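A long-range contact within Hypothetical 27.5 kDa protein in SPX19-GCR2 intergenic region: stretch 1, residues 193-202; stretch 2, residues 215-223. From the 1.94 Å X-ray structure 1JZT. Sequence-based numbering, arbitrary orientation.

Stretch 1 (193-202) AVLVSLTVPK
Stretch 2 215-223: HYVGGRFIP

The strand ending at Leu 198 runs parallel to the strand that passes through His 215 and ends at Gly 218, N-to-C directions 26° apart, in the register Leu 195–His 215, Val 196–Tyr 216, Ser 197–Val 217 and Leu 198–Gly 218; the contact buries 592 Å². Stretch 1 is extended (Leu 195 -122/126, Val 196 -114/96, Ser 197 -71/143, Leu 198 -112/134). His 215 (phi/psi -111/127, chi1 t, chi2 -166°) shares a sheet face with Leu 195, Ser 197 and Val 217. Its NE2 hydrogen-bonds Ser 197 OG at 2.7 Å (Ser 197 chi1 m); either could be the donor. Pro 201 CG packs 3.8 Å from His 215 CE1, and Leu 195 (t, p) brings CD2 to 3.8 Å from His 215 NE2. Tyr 216 (-125/153, chi1 m, chi2 -79°) donates its N to Leu 195 O (2.9 Å, 174°) and accepts at O from Ser 197 N (2.8 Å). It points to the face of Val 196 (t) and Leu 198 (m, t), apolar residues suited to burial; Val 194 CG1 (chi1 t) meets its ring at the edge, 3.7 Å from Tyr 216 CD2. Val 217 (-123/141, chi1 p) returns to the histidine face, its CG2 4.0 Å from Pro 201 CD. Gly 218 (-136/176) donates its N to Ser 197 O and accepts at O from Thr 199 N, both 2.7 Å. At Gly 219 (92/71) an ideal CB would lie 3.1 Å from Thr 199 N and jam against the preceding carbonyl O, so the backbone angles call for glycine. A water donates to Thr 199 O (2.7 Å) and Gly 219 O (2.8 Å). Arg 220 (-86/80) points away. Thr 199 (74/-62, chi1 m) makes van der Waals contacts: OG1 3.8 Å from Phe 221 CZ (-154/35, p), CG2 3.3 Å from Ile 222 CD1 (-120/119; m, t). Pro 223 occupies the N-cap position before a helix, not touching stretch 1.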

ATOM      1  N   ALA A 193      -9.849  -5.518  -2.633  1.00 12.44           N
ATOM      2  CA  ALA A 193     -11.080  -4.745  -2.774  1.00 11.35           C
ATOM      3  C   ALA A 193     -10.674  -3.364  -3.278  1.00 10.95           C
ATOM      4  O   ALA A 193     -11.447  -2.671  -3.946  1.00  9.79           O
ATOM      5  CB  ALA A 193     -11.795  -4.629  -1.424  1.00 10.48           C
ATOM      6  N   VAL A 194      -9.446  -2.972  -2.957  1.00  9.08           N
ATOM      7  CA  VAL A 194      -8.920  -1.678  -3.378  1.00  7.62           C
ATOM      8  C   VAL A 194      -7.447  -1.808  -3.767  1.00  8.26           C
ATOM      9  O   VAL A 194      -6.675  -2.502  -3.098  1.00  7.69           O
ATOM     10  CB  VAL A 194      -9.005  -0.621  -2.238  1.00  7.71           C
ATOM     11  CG1 VAL A 194      -8.502   0.733  -2.740  1.00  7.11           C
ATOM     12  CG2 VAL A 194     -10.441  -0.504  -1.733  1.00  8.20           C
ATOM     13  N   LEU A 195      -7.063  -1.148  -4.854  1.00  8.20           N
ATOM     14  CA  LEU A 195      -5.671  -1.141  -5.285  1.00  7.38           C
ATOM     15  C   LEU A 195      -5.248   0.315  -5.328  1.00  6.80           C
ATOM     16  O   LEU A 195      -5.905   1.136  -5.959  1.00  6.61           O
ATOM     17  CB  LEU A 195      -5.507  -1.761  -6.676  1.00  9.16           C
ATOM     18  CG  LEU A 195      -4.109  -1.608  -7.291  1.00 10.55           C
ATOM     19  CD1 LEU A 195      -3.073  -2.344  -6.440  1.00 13.02           C
ATOM     20  CD2 LEU A 195      -4.112  -2.152  -8.715  1.00 10.64           C
ATOM     21  N   VAL A 196      -4.166   0.645  -4.634  1.00  5.59           N
ATOM     22  CA  VAL A 196      -3.676   2.013  -4.637  1.00  5.82           C
ATOM     23  C   VAL A 196      -2.330   2.021  -5.331  1.00  8.02           C
ATOM     24  O   VAL A 196      -1.302   1.717  -4.715  1.00  8.12           O
ATOM     25  CB  VAL A 196      -3.497   2.581  -3.211  1.00  5.70           C
ATOM     26  CG1 VAL A 196      -2.997   4.024  -3.288  1.00  5.75           C
ATOM     27  CG2 VAL A 196      -4.812   2.513  -2.446  1.00  6.28           C
ATOM     28  N   SER A 197      -2.344   2.329  -6.626  1.00  7.50           N
ATOM     29  CA  SER A 197      -1.112   2.389  -7.398  1.00  8.52           C
ATOM     30  C   SER A 197      -0.353   3.628  -6.934  1.00  8.17           C
ATOM     31  O   SER A 197      -0.959   4.657  -6.633  1.00  9.22           O
ATOM     32  CB  SER A 197      -1.420   2.494  -8.895  1.00  9.23           C
ATOM     33  OG  SER A 197      -2.030   1.300  -9.375  1.00 10.29           O
ATOM     34  N   LEU A 198       0.968   3.524  -6.862  1.00  8.76           N
ATOM     35  CA  LEU A 198       1.792   4.642  -6.434  1.00  9.72           C
ATOM     36  C   LEU A 198       2.642   5.163  -7.590  1.00 10.06           C
ATOM     37  O   LEU A 198       3.255   4.385  -8.323  1.00  9.29           O
ATOM     38  CB  LEU A 198       2.677   4.223  -5.253  1.00 10.34           C
ATOM     39  CG  LEU A 198       1.927   3.866  -3.965  1.00 12.57           C
ATOM     40  CD1 LEU A 198       2.917   3.412  -2.902  1.00 15.59           C
ATOM     41  CD2 LEU A 198       1.143   5.083  -3.474  1.00 14.15           C
ATOM     42  N   THR A 199       2.652   6.488  -7.738  1.00 10.08           N
ATOM     43  CA  THR A 199       3.387   7.191  -8.796  1.00 12.12           C
ATOM     44  C   THR A 199       2.668   6.990 -10.125  1.00 11.76           C
ATOM     45  O   THR A 199       2.190   7.949 -10.736  1.00 10.74           O
ATOM     46  CB  THR A 199       4.857   6.693  -8.913  1.00 12.57           C
ATOM     47  OG1 THR A 199       5.531   6.887  -7.661  1.00 14.20           O
ATOM     48  CG2 THR A 199       5.599   7.467  -9.989  1.00 15.34           C
ATOM     49  N   VAL A 200       2.583   5.735 -10.555  1.00 11.84           N
ATOM     50  CA  VAL A 200       1.916   5.375 -11.799  1.00 11.77           C
ATOM     51  C   VAL A 200       1.613   3.881 -11.712  1.00 11.24           C
ATOM     52  O   VAL A 200       2.401   3.117 -11.176  1.00 12.12           O
ATOM     53  CB  VAL A 200       2.818   5.687 -13.026  1.00 13.51           C
ATOM     54  CG1 VAL A 200       4.134   4.936 -12.902  1.00 14.34           C
ATOM     55  CG2 VAL A 200       2.105   5.316 -14.317  1.00 13.88           C
ATOM     56  N   PRO A 201       0.440   3.452 -12.206  1.00 11.71           N
ATOM     57  CA  PRO A 201       0.085   2.034 -12.151  1.00 12.20           C
ATOM     58  C   PRO A 201       1.029   1.175 -12.981  1.00 12.82           C
ATOM     59  O   PRO A 201       1.558   1.622 -14.002  1.00 13.04           O
ATOM     60  CB  PRO A 201      -1.339   2.012 -12.701  1.00 12.64           C
ATOM     61  CG  PRO A 201      -1.865   3.374 -12.320  1.00 12.35           C
ATOM     62  CD  PRO A 201      -0.697   4.253 -12.685  1.00 11.25           C
ATOM     63  N   LYS A 202       1.242  -0.052 -12.523  1.00 11.79           N
ATOM     64  CA  LYS A 202       2.091  -1.012 -13.222  1.00 12.88           C
ATOM     65  C   LYS A 202       1.190  -1.881 -14.100  1.00 14.28           C
ATOM     66  O   LYS A 202      -0.030  -1.913 -13.907  1.00 13.79           O
ATOM     67  CB  LYS A 202       2.850  -1.873 -12.210  1.00 13.53           C
ATOM     68  CG  LYS A 202       4.257  -1.373 -11.894  1.00 13.98           C
ATOM     69  CD  LYS A 202       4.268   0.078 -11.408  1.00 14.78           C
ATOM     70  CE  LYS A 202       3.737   0.181  -9.985  1.00 15.28           C
ATOM     71  NZ  LYS A 202       3.901   1.563  -9.430  1.00 14.95           N
ATOM     72  N   HIS A 215      -9.933   1.230  -8.036  1.00  8.97           N
ATOM     73  CA  HIS A 215      -8.553   1.610  -8.333  1.00  9.90           C
ATOM     74  C   HIS A 215      -8.266   3.095  -8.110  1.00  8.91           C
ATOM     75  O   HIS A 215      -8.962   3.972  -8.629  1.00  9.71           O
ATOM     76  CB  HIS A 215      -8.220   1.235  -9.791  1.00 10.54           C
ATOM     77  CG  HIS A 215      -6.758   1.293 -10.132  1.00 12.11           C
ATOM     78  ND1 HIS A 215      -6.301   1.270 -11.435  1.00 10.83           N
ATOM     79  CD2 HIS A 215      -5.651   1.333  -9.351  1.00 11.54           C
ATOM     80  CE1 HIS A 215      -4.979   1.292 -11.441  1.00 13.05           C
ATOM     81  NE2 HIS A 215      -4.559   1.330 -10.187  1.00 11.30           N
ATOM     82  N   TYR A 216      -7.229   3.349  -7.321  1.00  9.41           N
ATOM     83  CA  TYR A 216      -6.761   4.695  -7.012  1.00  8.33           C
ATOM     84  C   TYR A 216      -5.283   4.783  -7.374  1.00  9.87           C
ATOM     85  O   TYR A 216      -4.563   3.776  -7.365  1.00  8.49           O
ATOM     86  CB  TYR A 216      -6.866   4.989  -5.512  1.00 10.16           C
ATOM     87  CG  TYR A 216      -8.255   5.172  -4.943  1.00 10.00           C
ATOM     88  CD1 TYR A 216      -8.937   6.376  -5.093  1.00 12.27           C
ATOM     89  CD2 TYR A 216      -8.853   4.167  -4.187  1.00 10.12           C
ATOM     90  CE1 TYR A 216     -10.184   6.581  -4.495  1.00 13.88           C
ATOM     91  CE2 TYR A 216     -10.096   4.357  -3.585  1.00 12.54           C
ATOM     92  CZ  TYR A 216     -10.752   5.569  -3.744  1.00 13.81           C
ATOM     93  OH  TYR A 216     -11.962   5.763  -3.134  1.00 15.28           O
ATOM     94  N   VAL A 217      -4.830   5.989  -7.696  1.00  9.02           N
ATOM     95  CA  VAL A 217      -3.417   6.213  -7.968  1.00  8.14           C
ATOM     96  C   VAL A 217      -3.014   7.297  -6.969  1.00  8.84           C
ATOM     97  O   VAL A 217      -3.794   8.213  -6.690  1.00 10.18           O
ATOM     98  CB  VAL A 217      -3.142   6.712  -9.415  1.00  8.88           C
ATOM     99  CG1 VAL A 217      -3.751   8.083  -9.649  1.00  9.70           C
ATOM    100  CG2 VAL A 217      -1.641   6.747  -9.659  1.00  8.27           C
ATOM    101  N   GLY A 218      -1.812   7.173  -6.416  1.00  8.88           N
ATOM    102  CA  GLY A 218      -1.332   8.129  -5.432  1.00 10.24           C
ATOM    103  C   GLY A 218       0.110   8.527  -5.682  1.00 11.51           C
ATOM    104  O   GLY A 218       0.755   7.994  -6.583  1.00 11.73           O
ATOM    105  N   GLY A 219       0.617   9.462  -4.885  1.00 10.73           N
ATOM    106  CA  GLY A 219       1.982   9.924  -5.073  1.00 10.81           C
ATOM    107  C   GLY A 219       1.952  11.124  -5.998  1.00 11.88           C
ATOM    108  O   GLY A 219       2.387  11.053  -7.148  1.00 11.73           O
ATOM    109  N   ARG A 220       1.434  12.240  -5.491  1.00 11.22           N
ATOM    110  CA  ARG A 220       1.316  13.461  -6.282  1.00 12.35           C
ATOM    111  C   ARG A 220       2.595  14.296  -6.232  1.00 13.91           C
ATOM    112  O   ARG A 220       2.684  15.267  -5.484  1.00 10.75           O
ATOM    113  CB  ARG A 220       0.124  14.278  -5.772  1.00 10.67           C
ATOM    114  CG  ARG A 220      -0.257  15.484  -6.618  1.00 11.18           C
ATOM    115  CD  ARG A 220      -1.567  16.097  -6.130  1.00 10.38           C
ATOM    116  NE  ARG A 220      -1.978  17.239  -6.953  1.00 10.95           N
ATOM    117  CZ  ARG A 220      -3.083  17.949  -6.747  1.00 10.49           C
ATOM    118  NH1 ARG A 220      -3.900  17.639  -5.740  1.00  9.41           N
ATOM    119  NH2 ARG A 220      -3.372  18.975  -7.540  1.00  8.66           N
ATOM    120  N   PHE A 221       3.587  13.909  -7.031  1.00 14.50           N
ATOM    121  CA  PHE A 221       4.857  14.627  -7.074  1.00 15.22           C
ATOM    122  C   PHE A 221       5.554  14.444  -8.416  1.00 15.86           C
ATOM    123  O   PHE A 221       6.780  14.391  -8.486  1.00 14.42           O
ATOM    124  CB  PHE A 221       5.766  14.155  -5.931  1.00 15.64           C
ATOM    125  CG  PHE A 221       5.781  12.660  -5.736  1.00 14.27           C
ATOM    126  CD1 PHE A 221       6.326  11.818  -6.705  1.00 13.48           C
ATOM    127  CD2 PHE A 221       5.243  12.093  -4.580  1.00 13.25           C
ATOM    128  CE1 PHE A 221       6.331  10.437  -6.527  1.00 15.20           C
ATOM    129  CE2 PHE A 221       5.243  10.712  -4.393  1.00 16.99           C
ATOM    130  CZ  PHE A 221       5.790   9.881  -5.368  1.00 15.74           C
ATOM    131  N   ILE A 222       4.762  14.362  -9.481  1.00 16.27           N
ATOM    132  CA  ILE A 222       5.293  14.163 -10.830  1.00 17.29           C
ATOM    133  C   ILE A 222       4.947  15.293 -11.802  1.00 16.68           C
ATOM    134  O   ILE A 222       3.773  15.555 -12.065  1.00 16.61           O
ATOM    135  CB  ILE A 222       4.760  12.843 -11.425  1.00 18.83           C
ATOM    136  CG1 ILE A 222       5.209  11.669 -10.557  1.00 18.84           C
ATOM    137  CG2 ILE A 222       5.241  12.676 -12.860  1.00 16.58           C
ATOM    138  CD1 ILE A 222       4.420  10.414 -10.812  1.00 24.47           C
ATOM    139  N   PRO A 223       5.970  15.978 -12.348  1.00 17.61           N
ATOM    140  CA  PRO A 223       5.754  17.074 -13.297  1.00 18.66           C
ATOM    141  C   PRO A 223       5.416  16.515 -14.682  1.00 19.75           C
ATOM    142  O   PRO A 223       5.706  15.356 -14.979  1.00 18.48           O
ATOM    143  CB  PRO A 223       7.082  17.830 -13.259  1.00 18.53           C
ATOM    144  CG  PRO A 223       8.069  16.758 -13.017  1.00 18.85           C
ATOM    145  CD  PRO A 223       7.396  15.864 -11.991  1.00 18.72           C
TER
HETATM  146  O   HOH W   1       1.228  10.230  -9.583  1.00  8.95           O